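Local atomic coordinates of transglutaminase-like enzymes, putative cysteine protease (PDB entry 3ISR), a protein that is probably a cysteine protease or related transglutaminase-like enzyme, its substrate and activity not established. Residues 40-45 with 88-93. Sequence-based numbering, arbitrary orientation.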
ATOM      1  N   GLU B  40     -21.060  33.087 -10.152  1.00 17.19           N
ATOM      2  CA  GLU B  40     -22.114  34.055  -9.831  1.00 17.13           C
ATOM      3  C   GLU B  40     -21.694  34.965  -8.672  1.00 16.89           C
ATOM      4  O   GLU B  40     -22.193  36.084  -8.548  1.00 16.74           O
ATOM      5  CB  GLU B  40     -23.430  33.340  -9.503  1.00 17.25           C
ATOM      6  N   SER B  41     -20.766  34.490  -7.840  1.00 16.29           N
ATOM      7  CA  SER B  41     -20.377  35.221  -6.630  1.00 15.97           C
ATOM      8  C   SER B  41     -18.955  35.783  -6.631  1.00 16.01           C
ATOM      9  O   SER B  41     -18.604  36.608  -5.766  1.00 15.98           O
ATOM     10  CB  SER B  41     -20.568  34.344  -5.410  1.00 16.38           C
ATOM     11  OG  SER B  41     -19.726  33.204  -5.489  1.00 16.86           O
ATOM     12  N   GLN B  42     -18.154  35.341  -7.598  1.00 14.91           N
ATOM     13  CA  GLN B  42     -16.768  35.780  -7.737  1.00 15.00           C
ATOM     14  C   GLN B  42     -16.560  36.365  -9.123  1.00 14.93           C
ATOM     15  O   GLN B  42     -16.755  35.672 -10.129  1.00 14.28           O
ATOM     16  CB  GLN B  42     -15.789  34.605  -7.515  1.00 14.91           C
ATOM     17  CG  GLN B  42     -14.318  34.994  -7.697  1.00 14.28           C
ATOM     18  CD  GLN B  42     -13.359  33.916  -7.217  1.00 15.15           C
ATOM     19  OE1 GLN B  42     -13.257  33.637  -6.015  1.00 14.62           O
ATOM     20  NE2 GLN B  42     -12.644  33.311  -8.156  1.00 14.33           N
ATOM     21  N   HIS B  43     -16.141  37.629  -9.170  1.00 15.47           N
ATOM     22  CA  HIS B  43     -16.008  38.356 -10.429  1.00 16.56           C
ATOM     23  C   HIS B  43     -14.584  38.857 -10.617  1.00 16.15           C
ATOM     24  O   HIS B  43     -13.954  39.374  -9.681  1.00 16.29           O
ATOM     25  CB  HIS B  43     -16.999  39.541 -10.490  1.00 17.46           C
ATOM     26  CG  HIS B  43     -18.388  39.178 -10.054  1.00 20.58           C
ATOM     27  ND1 HIS B  43     -19.361  38.757 -10.935  1.00 22.81           N
ATOM     28  CD2 HIS B  43     -18.953  39.135  -8.822  1.00 23.11           C
ATOM     29  CE1 HIS B  43     -20.468  38.482 -10.270  1.00 23.47           C
ATOM     30  NE2 HIS B  43     -20.246  38.699  -8.984  1.00 23.99           N
ATOM     31  N   ILE B  44     -14.086  38.692 -11.833  1.00 15.10           N
ATOM     32  CA  ILE B  44     -12.789  39.200 -12.184  1.00 14.68           C
ATOM     33  C   ILE B  44     -13.011  40.577 -12.817  1.00 15.30           C
ATOM     34  O   ILE B  44     -13.620  40.710 -13.888  1.00 14.72           O
ATOM     35  CB  ILE B  44     -12.050  38.241 -13.123  1.00 14.33           C
ATOM     36  CG1 ILE B  44     -11.885  36.862 -12.438  1.00 14.46           C
ATOM     37  CG2 ILE B  44     -10.693  38.810 -13.507  1.00 13.55           C
ATOM     38  CD1 ILE B  44     -11.624  35.750 -13.383  1.00 14.82           C
ATOM     39  N   LEU B  45     -12.531  41.592 -12.114  1.00 15.66           N
ATOM     40  CA  LEU B  45     -12.649  42.970 -12.566  1.00 16.61           C
ATOM     41  C   LEU B  45     -11.580  43.230 -13.614  1.00 16.83           C
ATOM     42  O   LEU B  45     -11.841  43.913 -14.599  1.00 17.03           O
ATOM     43  CB  LEU B  45     -12.554  43.929 -11.374  1.00 16.57           C
ATOM     44  CG  LEU B  45     -13.458  43.498 -10.200  1.00 17.43           C
ATOM     45  CD1 LEU B  45     -13.132  44.227  -8.891  1.00 18.39           C
ATOM     46  CD2 LEU B  45     -14.953  43.623 -10.542  1.00 18.80           C
ATOM     47  N   VAL B  88      -9.941  40.945  -8.151  1.00 15.87           N
ATOM     48  CA  VAL B  88     -11.087  40.054  -8.027  1.00 17.32           C
ATOM     49  C   VAL B  88     -11.951  40.434  -6.840  1.00 17.76           C
ATOM     50  O   VAL B  88     -11.439  40.830  -5.793  1.00 18.44           O
ATOM     51  CB  VAL B  88     -10.610  38.577  -7.860  1.00 17.00           C
ATOM     52  CG1 VAL B  88     -11.779  37.646  -7.570  1.00 18.75           C
ATOM     53  CG2 VAL B  88      -9.884  38.113  -9.112  1.00 16.98           C
ATOM     54  N   ASP B  89     -13.262  40.323  -7.002  1.00 17.79           N
ATOM     55  CA  ASP B  89     -14.148  40.449  -5.864  1.00 18.28           C
ATOM     56  C   ASP B  89     -14.788  39.102  -5.582  1.00 17.47           C
ATOM     57  O   ASP B  89     -15.083  38.336  -6.501  1.00 17.34           O
ATOM     58  CB  ASP B  89     -15.210  41.537  -6.078  1.00 19.41           C
ATOM     59  CG  ASP B  89     -16.457  41.015  -6.767  1.00 23.12           C
ATOM     60  OD1 ASP B  89     -17.442  40.654  -6.067  1.00 28.44           O
ATOM     61  OD2 ASP B  89     -16.447  40.944  -8.012  1.00 27.65           O
ATOM     62  N   THR B  90     -14.978  38.814  -4.305  1.00 17.15           N
ATOM     63  CA  THR B  90     -15.685  37.610  -3.883  1.00 16.90           C
ATOM     64  C   THR B  90     -16.832  38.035  -2.986  1.00 17.13           C
ATOM     65  O   THR B  90     -16.841  39.158  -2.474  1.00 17.39           O
ATOM     66  CB  THR B  90     -14.755  36.664  -3.070  1.00 16.91           C
ATOM     67  OG1 THR B  90     -14.412  37.294  -1.833  1.00 17.09           O
ATOM     68  CG2 THR B  90     -13.480  36.351  -3.845  1.00 14.77           C
ATOM     69  N   GLN B  91     -17.811  37.159  -2.814  1.00 16.96           N
ATOM     70  CA  GLN B  91     -18.790  37.346  -1.750  1.00 17.28           C
ATOM     71  C   GLN B  91     -19.085  36.006  -1.076  1.00 16.39           C
ATOM     72  O   GLN B  91     -18.959  34.945  -1.695  1.00 15.96           O
ATOM     73  CB  GLN B  91     -20.063  38.053  -2.254  1.00 17.78           C
ATOM     74  CG  GLN B  91     -21.127  37.177  -2.927  1.00 20.11           C
ATOM     75  CD  GLN B  91     -22.252  37.989  -3.600  1.00 25.14           C
ATOM     76  OE1 GLN B  91     -23.234  37.417  -4.103  1.00 26.75           O
ATOM     77  NE2 GLN B  91     -22.110  39.320  -3.611  1.00 24.58           N
ATOM     78  N   TYR B  92     -19.455  36.057   0.198  1.00 15.19           N
ATOM     79  CA  TYR B  92     -19.794  34.835   0.912  1.00 13.93           C
ATOM     80  C   TYR B  92     -20.979  35.036   1.833  1.00 13.49           C
ATOM     81  O   TYR B  92     -21.314  36.180   2.220  1.00 12.36           O
ATOM     82  CB  TYR B  92     -18.588  34.316   1.700  1.00 13.73           C
ATOM     83  CG  TYR B  92     -18.083  35.240   2.794  1.00 14.75           C
ATOM     84  CD1 TYR B  92     -18.571  35.149   4.101  1.00 15.08           C
ATOM     85  CD2 TYR B  92     -17.084  36.170   2.531  1.00 15.35           C
ATOM     86  CE1 TYR B  92     -18.101  35.991   5.112  1.00 14.65           C
ATOM     87  CE2 TYR B  92     -16.600  37.002   3.531  1.00 14.83           C
ATOM     88  CZ  TYR B  92     -17.107  36.908   4.811  1.00 15.21           C
ATOM     89  OH  TYR B  92     -16.613  37.749   5.780  1.00 16.22           O
ATOM     90  N   LYS B  93     -21.603  33.918   2.180  1.00 11.42           N
ATOM     91  CA  LYS B  93     -22.672  33.884   3.155  1.00 11.37           C
ATOM     92  C   LYS B  93     -22.163  33.154   4.381  1.00 11.00           C
ATOM     93  O   LYS B  93     -21.315  32.260   4.269  1.00 11.37           O
ATOM     94  CB  LYS B  93     -23.882  33.142   2.593  1.00 11.40           C
ATOM     95  CG  LYS B  93     -24.452  33.757   1.303  1.00 14.75           C
ATOM     96  CD  LYS B  93     -25.556  32.893   0.662  1.00 16.89           C
ATOM     97  CE  LYS B  93     -25.919  33.428  -0.738  1.00 18.99           C
ATOM     98  NZ  LYS B  93     -27.021  32.657  -1.417  1.00 20.22           N
TER
HETATM   99  O   HOH W   1     -17.416  34.190  -3.880  1.00 19.65           O
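His-43 and Asp-89 face each other as an antiparallel hydrogen-bonded pair, His-43 N giving to Asp-89 O at 3.0 Å and Asp-89 N to His-43 O at 2.9 Å, where strand 43-52 runs beside strand 78-96. On the buried side, Gln-42 CG, anti to the backbone N (chi1 178°), packs 3.7 Å from Val-88 CG1. The chain then runs on extended, and Gln-42 OE1 comes to 3.5 Å from Thr-90 CG2. Glutamine suits this place because its methylenes serve the apolar neighbours while its amide NE2 bonds to the carbonyls of Leu-37 and Lys-242, the latter on strand 240-246, whose Val-241 also touches Gln-42 and Val-88. An alanine here would probably leave those two carbonyls without this amide donor and open a gap beside Val-88 and Thr-90. Beta-branched Val-88 suits the strand, its CG2 lying 4.1 Å from Ile-44 CG1. The other side, with exposed His-43, faces solvent yet is close-packed: Asp-89 OD2 lies 2.9 Å from His-43 CB. The Asp-89 carboxylate is nearly coplanar with the imidazole (5°), at its CD2 edge, and Asp-89 OD2 is 3.2 Å from His-43 CD2. Beyond the paired residues the bonding is looser: Gln-91 N reaches Ser-41 O through a weak hydrogen bond, its N-H...O angle 121°, and a water bonds to Ser-41 OG and, as donor, to Gln-91 O. Small, polar Ser-41 fits beside this water. Backbone bonds thus fix the register, the glutamine amide ties this edge of the N-terminal domain to strand 240-246, and the nearby carboxylate would probably favour a protonated imidazole.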